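Local coordinates for protein aminotransferase (Paracoccus denitrificans, PDB 4GRX) that probably transfers amino groups between amines or amino acids and carbonyl acceptors with pyridoxal phosphate, as a class III omega-aminotransferase, at residues A[152-157]-A[226-231]; A[215-220]-A[255-260]; A[422-427]-A[447-452]. All coordinates share one frame; numbering follows the deposited sequence.

Contact 1. Residues A[152-157]-A[226-231]; sequences KRKILT and ADTIAG
A parallel strand pair with a beta bulge joins K154 and I155 to I229 and G231. K154 is bridged to I229 and I155 to G231, so A230 is the extra residue on its strand. K154 O takes the A230 N-H at 2.7 Å in its carbonyl plane and a weak second bond from G231 N; beyond the bulge, L156 N donates almost straight to G231 O (2.9 Å, 172°). T228 O also has two donors: K154 N in its plane and R153 N from well above it. Strands 154-158 and 229-234 are neighbours in the seven-stranded mixed sheet of the large domain of fold type I pyridoxal phosphate enzymes, and the two lysines fasten their N-terminal ends. The buried K152 runs extended to CE and then bends (chi4 83°), which turns NZ between A226 O (2.8 Å) and I229 O (2.9 Å); D262 O completes a grip by three main-chain carbonyls. NZ stands above the plane of the A226 carbonyl, whose opposite face receives I229 N. K154 is extended beyond CG and lies beside T228, pointing the same way, with NZ 2.8 Å from OG1 and a salt bridge to E224. L156 crosses I229 at about a right angle, CG against CG2 at 3.7 Å, and also packs on L217 of helix 206-224. I155 CD1 reaches the A230 methyl, CB, at 4.1 Å. The R153 guanidinium turns to the dimer interface, where NH1 donates to F181 O of the second subunit, and it forms a cation-pi contact with W141.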
loop_
_atom_site.group_PDB
_atom_site.type_symbol
_atom_site.label_atom_id
_atom_site.label_comp_id
_atom_site.label_asym_id
_atom_site.label_seq_id
_atom_site.Cartn_x
_atom_site.Cartn_y
_atom_site.Cartn_z
ATOM N N LYS A 152 20.957 9.617 -12.059
ATOM C CA LYS A 152 20.886 9.960 -10.632
ATOM C C LYS A 152 19.799 9.157 -9.932
ATOM O O LYS A 152 18.706 9.678 -9.659
ATOM C CB LYS A 152 20.657 11.455 -10.438
ATOM C CG LYS A 152 21.032 11.967 -9.058
ATOM C CD LYS A 152 21.152 13.490 -9.075
ATOM C CE LYS A 152 21.195 14.080 -7.672
ATOM N NZ LYS A 152 22.551 14.048 -7.066
ATOM N N ARG A 153 20.117 7.900 -9.625
ATOM C CA ARG A 153 19.109 6.944 -9.188
ATOM C C ARG A 153 19.395 6.231 -7.873
ATOM O O ARG A 153 18.455 5.754 -7.216
ATOM C CB ARG A 153 18.889 5.914 -10.278
ATOM C CG ARG A 153 18.298 6.495 -11.545
ATOM C CD ARG A 153 18.109 5.409 -12.582
ATOM N NE ARG A 153 17.102 4.443 -12.186
ATOM C CZ ARG A 153 15.789 4.647 -12.270
ATOM N NH1 ARG A 153 15.312 5.797 -12.733
ATOM N NH2 ARG A 153 14.941 3.701 -11.888
ATOM N N LYS A 154 20.672 6.148 -7.487
ATOM C CA LYS A 154 21.061 5.394 -6.272
ATOM C C LYS A 154 20.391 5.943 -5.013
ATOM O O LYS A 154 20.127 7.134 -4.924
ATOM C CB LYS A 154 22.584 5.329 -6.099
ATOM C CG LYS A 154 23.287 4.508 -7.177
ATOM C CD LYS A 154 24.767 4.834 -7.290
ATOM C CE LYS A 154 25.367 4.186 -8.538
ATOM N NZ LYS A 154 26.747 4.660 -8.846
ATOM N N ILE A 155 20.104 5.060 -4.056
ATOM C CA ILE A 155 19.415 5.422 -2.812
ATOM C C ILE A 155 20.274 5.021 -1.617
ATOM O O ILE A 155 20.620 3.837 -1.455
ATOM C CB ILE A 155 18.008 4.765 -2.714
ATOM C CG1 ILE A 155 17.072 5.248 -3.830
ATOM C CG2 ILE A 155 17.381 5.007 -1.349
ATOM C CD1 ILE A 155 16.755 6.731 -3.814
ATOM N N LEU A 156 20.601 6.006 -0.776
ATOM C CA LEU A 156 21.390 5.765 0.442
ATOM C C LEU A 156 20.507 5.606 1.665
ATOM O O LEU A 156 19.671 6.462 1.943
ATOM C CB LEU A 156 22.382 6.905 0.677
ATOM C CG LEU A 156 23.180 7.431 -0.521
ATOM C CD1 LEU A 156 24.057 8.609 -0.123
ATOM C CD2 LEU A 156 24.047 6.334 -1.128
ATOM N N THR A 157 20.692 4.492 2.379
ATOM C CA THR A 157 20.061 4.256 3.696
ATOM C C THR A 157 21.089 3.701 4.678
ATOM O O THR A 157 22.279 3.649 4.358
ATOM C CB THR A 157 18.810 3.351 3.621
ATOM O OG1 THR A 157 19.103 2.128 2.939
ATOM C CG2 THR A 157 17.669 4.059 2.893
ATOM N N ALA A 226 28.236 11.690 -7.064
ATOM C CA ALA A 226 27.005 12.408 -6.737
ATOM C C ALA A 226 25.941 12.398 -7.847
ATOM O O ALA A 226 24.741 12.323 -7.555
ATOM C CB ALA A 226 27.339 13.832 -6.323
ATOM N N ASP A 227 26.380 12.442 -9.104
ATOM C CA ASP A 227 25.464 12.409 -10.240
ATOM C C ASP A 227 24.750 11.091 -10.394
ATOM O O ASP A 227 23.863 10.982 -11.248
ATOM C CB ASP A 227 26.182 12.720 -11.549
ATOM C CG ASP A 227 26.600 14.171 -11.655
ATOM O OD1 ASP A 227 26.238 14.975 -10.760
ATOM O OD2 ASP A 227 27.298 14.510 -12.637
ATOM N N THR A 228 25.121 10.089 -9.595
ATOM C CA THR A 228 24.416 8.804 -9.632
ATOM C C THR A 228 23.562 8.542 -8.384
ATOM O O THR A 228 22.878 7.510 -8.305
ATOM C CB THR A 228 25.369 7.610 -9.882
ATOM O OG1 THR A 228 26.190 7.387 -8.727
ATOM C CG2 THR A 228 26.240 7.844 -11.114
ATOM N N ILE A 229 23.577 9.483 -7.427
ATOM C CA ILE A 229 22.857 9.286 -6.166
ATOM C C ILE A 229 21.651 10.196 -6.051
ATOM O O ILE A 229 21.786 11.416 -6.071
ATOM C CB ILE A 229 23.770 9.463 -4.941
ATOM C CG1 ILE A 229 24.818 8.356 -4.915
ATOM C CG2 ILE A 229 22.950 9.432 -3.659
ATOM C CD1 ILE A 229 26.137 8.806 -4.327
ATOM N N ALA A 230 20.481 9.580 -5.898
ATOM C CA ALA A 230 19.191 10.263 -5.985
ATOM C C ALA A 230 18.666 10.759 -4.648
ATOM O O ALA A 230 17.900 11.731 -4.611
ATOM C CB ALA A 230 18.162 9.353 -6.638
ATOM N N GLY A 231 19.061 10.094 -3.562
ATOM C CA GLY A 231 18.548 10.434 -2.245
ATOM C C GLY A 231 19.198 9.723 -1.069
ATOM O O GLY A 231 19.944 8.752 -1.238
#

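Contact 2. Residues A[215-220]-A[255-260]; sequences RELEDT and LPILRK
The E218 carboxylate divides its two oxygens between an apolar and a charged neighbour: OE1 lies against the I257 side chain, 4.0 Å from CG1, while OE2 faces the K260 ammonium. OE2 to K260 NZ is a long salt bridge of 3.6 Å, and the firmer partner of OE2 is the Y261 hydroxyl. The other flat group, the R259 guanidinium, has P256 N above one face, offset toward the rim. E218 bends at chi2 (137°), which places CD on the side of helix 250-260; its oxygens then meet I257 and K260. K260 stays extended beyond CG and meets E218 at about a right angle. On the buried side of the contact, L217 CD2 touches I257 CG2 at 4.0 Å and L258 CD2 at 3.9 Å, sliding past the isoleucine and crossing the leucine at about a right angle. The helix segments run nearly parallel, 19° apart with axes 10.2 Å from each other. Helix 250-260 is the connection of the beta-alpha-beta crossover between strands 229-234 and 265-268, and L258 also rests on M265 of the latter. With leucine and isoleucine side chains as the main bulk and a single long ion pair at the exposed margin, cohesion here probably comes mostly from apolar burial, the charges adding modestly.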
loop_
_atom_site.group_PDB
_atom_site.type_symbol
_atom_site.label_atom_id
_atom_site.label_comp_id
_atom_site.label_asym_id
_atom_site.label_seq_id
_atom_site.Cartn_x
_atom_site.Cartn_y
_atom_site.Cartn_z
ATOM N N ARG A 215 32.755 10.843 7.336
ATOM C CA ARG A 215 33.826 10.472 6.437
ATOM C C ARG A 215 33.392 9.318 5.537
ATOM O O ARG A 215 33.634 9.349 4.330
ATOM C CB ARG A 215 35.047 10.096 7.273
ATOM C CG ARG A 215 36.360 9.972 6.528
ATOM C CD ARG A 215 37.537 10.100 7.489
ATOM N NE ARG A 215 37.504 9.119 8.577
ATOM C CZ ARG A 215 37.523 9.427 9.881
ATOM N NH1 ARG A 215 37.584 10.700 10.281
ATOM N NH2 ARG A 215 37.495 8.458 10.795
ATOM N N GLU A 216 32.745 8.312 6.119
ATOM C CA GLU A 216 32.279 7.141 5.361
ATOM C C GLU A 216 31.287 7.554 4.272
ATOM O O GLU A 216 31.301 6.991 3.169
ATOM C CB GLU A 216 31.660 6.073 6.283
ATOM C CG GLU A 216 30.941 4.945 5.540
ATOM C CD GLU A 216 29.781 4.305 6.317
ATOM O OE1 GLU A 216 28.735 4.953 6.571
ATOM O OE2 GLU A 216 29.896 3.116 6.663
ATOM N N LEU A 217 30.429 8.526 4.573
ATOM C CA LEU A 217 29.466 8.988 3.583
ATOM C C LEU A 217 30.192 9.634 2.418
ATOM O O LEU A 217 29.925 9.313 1.255
ATOM C CB LEU A 217 28.438 9.961 4.184
ATOM C CG LEU A 217 27.578 10.816 3.241
ATOM C CD1 LEU A 217 26.815 9.979 2.224
ATOM C CD2 LEU A 217 26.615 11.689 4.030
ATOM N N GLU A 218 31.120 10.536 2.729
ATOM C CA GLU A 218 31.854 11.235 1.695
ATOM C C GLU A 218 32.608 10.278 0.779
ATOM O O GLU A 218 32.651 10.487 -0.442
ATOM C CB GLU A 218 32.803 12.250 2.299
ATOM C CG GLU A 218 33.302 13.262 1.277
ATOM C CD GLU A 218 33.291 14.654 1.844
ATOM O OE1 GLU A 218 32.850 14.813 3.006
ATOM O OE2 GLU A 218 33.714 15.585 1.140
ATOM N N ASP A 219 33.201 9.241 1.370
ATOM C CA ASP A 219 33.872 8.193 0.619
ATOM C C ASP A 219 32.896 7.491 -0.326
ATOM O O ASP A 219 33.219 7.238 -1.495
ATOM C CB ASP A 219 34.508 7.180 1.570
ATOM C CG ASP A 219 35.768 7.714 2.268
ATOM O OD1 ASP A 219 36.287 8.815 1.957
ATOM O OD2 ASP A 219 36.266 6.996 3.146
ATOM N N THR A 220 31.701 7.195 0.165
ATOM C CA THR A 220 30.685 6.577 -0.666
ATOM C C THR A 220 30.328 7.494 -1.842
ATOM O O THR A 220 30.238 7.045 -2.990
ATOM C CB THR A 220 29.434 6.255 0.155
ATOM O OG1 THR A 220 29.817 5.409 1.235
ATOM C CG2 THR A 220 28.384 5.535 -0.688
ATOM N N LEU A 255 24.109 16.164 7.321
ATOM C CA LEU A 255 23.373 17.014 6.380
ATOM C C LEU A 255 24.171 17.925 5.456
ATOM O O LEU A 255 23.889 17.963 4.251
ATOM C CB LEU A 255 22.253 17.787 7.064
ATOM C CG LEU A 255 20.899 17.164 6.758
ATOM C CD1 LEU A 255 20.689 15.943 7.632
ATOM C CD2 LEU A 255 19.801 18.172 6.989
ATOM N N PRO A 256 25.171 18.658 5.993
ATOM C CA PRO A 256 25.967 19.538 5.125
ATOM C C PRO A 256 26.626 18.810 3.945
ATOM O O PRO A 256 26.676 19.358 2.844
ATOM C CB PRO A 256 27.024 20.092 6.077
ATOM C CG PRO A 256 26.316 20.118 7.387
ATOM C CD PRO A 256 25.584 18.807 7.400
ATOM N N ILE A 257 27.099 17.581 4.175
ATOM C CA ILE A 257 27.705 16.773 3.113
ATOM C C ILE A 257 26.654 16.519 2.034
ATOM O O ILE A 257 26.943 16.639 0.839
ATOM C CB ILE A 257 28.298 15.452 3.667
ATOM C CG1 ILE A 257 29.390 15.747 4.708
ATOM C CG2 ILE A 257 28.888 14.596 2.557
ATOM C CD1 ILE A 257 29.768 14.562 5.574
ATOM N N LEU A 258 25.424 16.225 2.455
ATOM C CA LEU A 258 24.351 15.981 1.499
ATOM C C LEU A 258 23.948 17.245 0.741
ATOM O O LEU A 258 23.636 17.175 -0.448
ATOM C CB LEU A 258 23.134 15.342 2.170
ATOM C CG LEU A 258 23.298 13.981 2.837
ATOM C CD1 LEU A 258 22.007 13.633 3.541
ATOM C CD2 LEU A 258 23.652 12.893 1.840
ATOM N N ARG A 259 23.952 18.395 1.420
ATOM C CA ARG A 259 23.723 19.683 0.739
ATOM C C ARG A 259 24.829 19.972 -0.285
ATOM O O ARG A 259 24.543 20.280 -1.441
ATOM C CB ARG A 259 23.538 20.844 1.739
ATOM C CG ARG A 259 22.223 20.755 2.516
ATOM C CD ARG A 259 21.825 22.049 3.230
ATOM N NE ARG A 259 22.431 22.199 4.571
ATOM C CZ ARG A 259 21.869 21.814 5.722
ATOM N NH1 ARG A 259 20.666 21.232 5.740
ATOM N NH2 ARG A 259 22.525 22.010 6.862
ATOM N N LYS A 260 26.084 19.834 0.136
ATOM C CA LYS A 260 27.245 19.997 -0.748
ATOM C C LYS A 260 27.140 19.206 -2.062
ATOM O O LYS A 260 27.419 19.748 -3.116
ATOM C CB LYS A 260 28.533 19.634 -0.008
ATOM C CG LYS A 260 29.813 19.878 -0.785
ATOM C CD LYS A 260 31.001 19.275 -0.051
ATOM C CE LYS A 260 32.263 19.280 -0.898
ATOM N NZ LYS A 260 33.458 18.935 -0.073
#

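Contact 3. Residues A[422-427]-A[447-452]; sequences LGLICR and DEMFEK
The K452 ammonium approaches the G423 carbonyl from above its plane: NZ lies 3.0 Å from G423 O but 54° out of that plane, with a C=O...N angle of 111°. The acceptor belongs to a glycine with positive phi, the C-prime residue of the Schellman motif that ends helix 411-421, where L424 N returns to C419 O and G423 N to T420 O. A positive charge beside the carboxyl end of a helix is probably favourable, since the helix dipole is negative there. In K452, chi1 sets CG anti to the carbonyl carbon (-73°); from there the extended chain runs past the L422 carbonyl, CE being 3.3 Å from L422 O. On its own helix NZ is held by a salt bridge to E448 OE2 at 2.7 Å, through the anti lone pair of that oxygen; E448 OE1 is engaged by the Y52 hydroxyl. An alanine in place of K452, lacking the CD and CE methylenes that now lie against L422 O, would probably leave the E448 carboxylate and G423 O without their shared cation. Nearer the K452 backbone, L424 crosses K452 and M449 at a slant, CD2 sitting 3.8 Å from K452 CB and 3.6 Å from M449 O. L424 CD1 meets M449 CG at 4.0 Å, and the methionine continues onto A64, L435 and P437. I425 of strand 424-425 hydrogen-bonds to L62 and A64 at the edge of a small mixed sheet. The Schellman-ended helix 411-421, this edge strand and the C-terminal helix 443-463 pack together as in the C-terminal small domain of fold type I aminotransferases.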
loop_
_atom_site.group_PDB
_atom_site.type_symbol
_atom_site.label_atom_id
_atom_site.label_comp_id
_atom_site.label_asym_id
_atom_site.label_seq_id
_atom_site.Cartn_x
_atom_site.Cartn_y
_atom_site.Cartn_z
ATOM N N LEU A 422 2.292 -13.818 30.824
ATOM C CA LEU A 422 2.104 -12.991 32.022
ATOM C C LEU A 422 1.185 -11.791 31.779
ATOM O O LEU A 422 1.059 -10.913 32.636
ATOM C CB LEU A 422 3.457 -12.483 32.509
ATOM C CG LEU A 422 4.445 -13.559 32.944
ATOM C CD1 LEU A 422 5.871 -13.047 32.785
ATOM C CD2 LEU A 422 4.156 -14.026 34.366
ATOM N N GLY A 423 0.571 -11.743 30.599
ATOM C CA GLY A 423 -0.338 -10.663 30.251
ATOM C C GLY A 423 0.316 -9.381 29.771
ATOM O O GLY A 423 -0.226 -8.296 30.003
ATOM N N LEU A 424 1.463 -9.490 29.089
ATOM C CA LEU A 424 2.163 -8.306 28.562
ATOM C C LEU A 424 2.545 -8.514 27.113
ATOM O O LEU A 424 3.380 -9.363 26.815
ATOM C CB LEU A 424 3.415 -7.947 29.409
ATOM C CG LEU A 424 4.456 -6.925 28.882
ATOM C CD1 LEU A 424 3.883 -5.525 28.828
ATOM C CD2 LEU A 424 5.752 -6.899 29.686
ATOM N N ILE A 425 1.943 -7.760 26.198
ATOM C CA ILE A 425 2.408 -7.839 24.815
ATOM C C ILE A 425 3.693 -7.015 24.722
ATOM O O ILE A 425 3.695 -5.796 24.932
ATOM C CB ILE A 425 1.366 -7.373 23.770
ATOM C CG1 ILE A 425 0.100 -8.263 23.768
ATOM C CG2 ILE A 425 2.008 -7.261 22.395
ATOM C CD1 ILE A 425 0.328 -9.756 23.762
ATOM N N CYS A 426 4.791 -7.711 24.448
ATOM C CA CYS A 426 6.093 -7.095 24.304
ATOM C C CYS A 426 6.761 -7.816 23.169
ATOM O O CYS A 426 6.932 -9.033 23.246
ATOM C CB CYS A 426 6.913 -7.292 25.575
ATOM S SG CYS A 426 8.602 -6.668 25.478
ATOM N N ARG A 427 7.134 -7.090 22.118
ATOM C CA ARG A 427 7.721 -7.742 20.957
ATOM C C ARG A 427 9.192 -7.396 20.709
ATOM O O ARG A 427 9.497 -6.309 20.205
ATOM C CB ARG A 427 6.896 -7.467 19.697
ATOM C CG ARG A 427 6.824 -8.659 18.739
ATOM C CD ARG A 427 8.150 -9.391 18.611
ATOM N NE ARG A 427 7.949 -10.830 18.565
ATOM C CZ ARG A 427 8.862 -11.752 18.865
ATOM N NH1 ARG A 427 10.089 -11.425 19.267
ATOM N NH2 ARG A 427 8.523 -13.031 18.772
ATOM N N ASP A 447 4.108 1.009 35.546
ATOM C CA ASP A 447 4.557 0.081 36.584
ATOM C C ASP A 447 4.153 -1.350 36.274
ATOM O O ASP A 447 4.930 -2.275 36.508
ATOM C CB ASP A 447 4.021 0.505 37.946
ATOM C CG ASP A 447 4.694 1.741 38.463
ATOM O OD1 ASP A 447 4.354 2.169 39.591
ATOM O OD2 ASP A 447 5.561 2.287 37.742
ATOM N N GLU A 448 2.943 -1.531 35.749
ATOM C CA GLU A 448 2.465 -2.861 35.386
ATOM C C GLU A 448 3.382 -3.499 34.352
ATOM O O GLU A 448 3.808 -4.645 34.511
ATOM C CB GLU A 448 1.033 -2.822 34.847
ATOM C CG GLU A 448 0.421 -4.212 34.749
ATOM C CD GLU A 448 -0.887 -4.237 34.006
ATOM O OE1 GLU A 448 -1.498 -3.170 33.827
ATOM O OE2 GLU A 448 -1.298 -5.340 33.601
ATOM N N MET A 449 3.677 -2.727 33.305
ATOM C CA MET A 449 4.564 -3.130 32.219
ATOM C C MET A 449 5.958 -3.528 32.700
ATOM O O MET A 449 6.477 -4.550 32.264
ATOM C CB MET A 449 4.663 -1.992 31.210
ATOM C CG MET A 449 5.705 -2.167 30.117
ATOM S SD MET A 449 5.914 -0.628 29.204
ATOM C CE MET A 449 6.789 0.364 30.414
ATOM N N PHE A 450 6.557 -2.729 33.586
ATOM C CA PHE A 450 7.881 -3.035 34.122
ATOM C C PHE A 450 7.894 -4.311 34.939
ATOM O O PHE A 450 8.659 -5.226 34.648
ATOM C CB PHE A 450 8.409 -1.892 34.984
ATOM C CG PHE A 450 8.841 -0.702 34.201
ATOM C CD1 PHE A 450 9.492 -0.855 32.983
ATOM C CD2 PHE A 450 8.620 0.571 34.687
ATOM C CE1 PHE A 450 9.899 0.245 32.259
ATOM C CE2 PHE A 450 9.028 1.680 33.971
ATOM C CZ PHE A 450 9.665 1.517 32.750
ATOM N N GLU A 451 7.061 -4.353 35.974
ATOM C CA GLU A 451 6.904 -5.546 36.808
ATOM C C GLU A 451 6.727 -6.824 35.955
ATOM O O GLU A 451 7.395 -7.831 36.184
ATOM C CB GLU A 451 5.744 -5.327 37.786
ATOM C CG GLU A 451 5.222 -6.559 38.506
ATOM C CD GLU A 451 4.184 -6.208 39.564
ATOM O OE1 GLU A 451 3.493 -5.169 39.418
ATOM O OE2 GLU A 451 4.067 -6.964 40.553
ATOM N N LYS A 452 5.857 -6.769 34.952
ATOM C CA LYS A 452 5.658 -7.923 34.062
ATOM C C LYS A 452 6.919 -8.279 33.246
ATOM O O LYS A 452 7.307 -9.461 33.181
ATOM C CB LYS A 452 4.424 -7.727 33.170
ATOM C CG LYS A 452 3.129 -7.870 33.952
ATOM C CD LYS A 452 1.900 -7.549 33.127
ATOM C CE LYS A 452 0.644 -7.938 33.881
ATOM N NZ LYS A 452 -0.532 -7.874 32.982
#

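Contacts 1 and 2 form one unit, their centres 12 Å apart: L156 CD1 touches L217 CD1 at 3.9 Å, so the sheet of contact 1 is directly covered by a helix of contact 2. Their segments alternate along the chain, helix 206-224 leading into strand 229-234 and that strand into helix 250-260. Contact 3 lies on the opposite side of the chain's centre, its centre 43 Å from that of contact 1 and 42 Å from that of contact 2. The sheet of contact 1 includes strand 292-295, just before K297, which carries the cofactor; the chain of segment 422-427 reaches L429 of the delta-amino valeric acid pocket two residues further on.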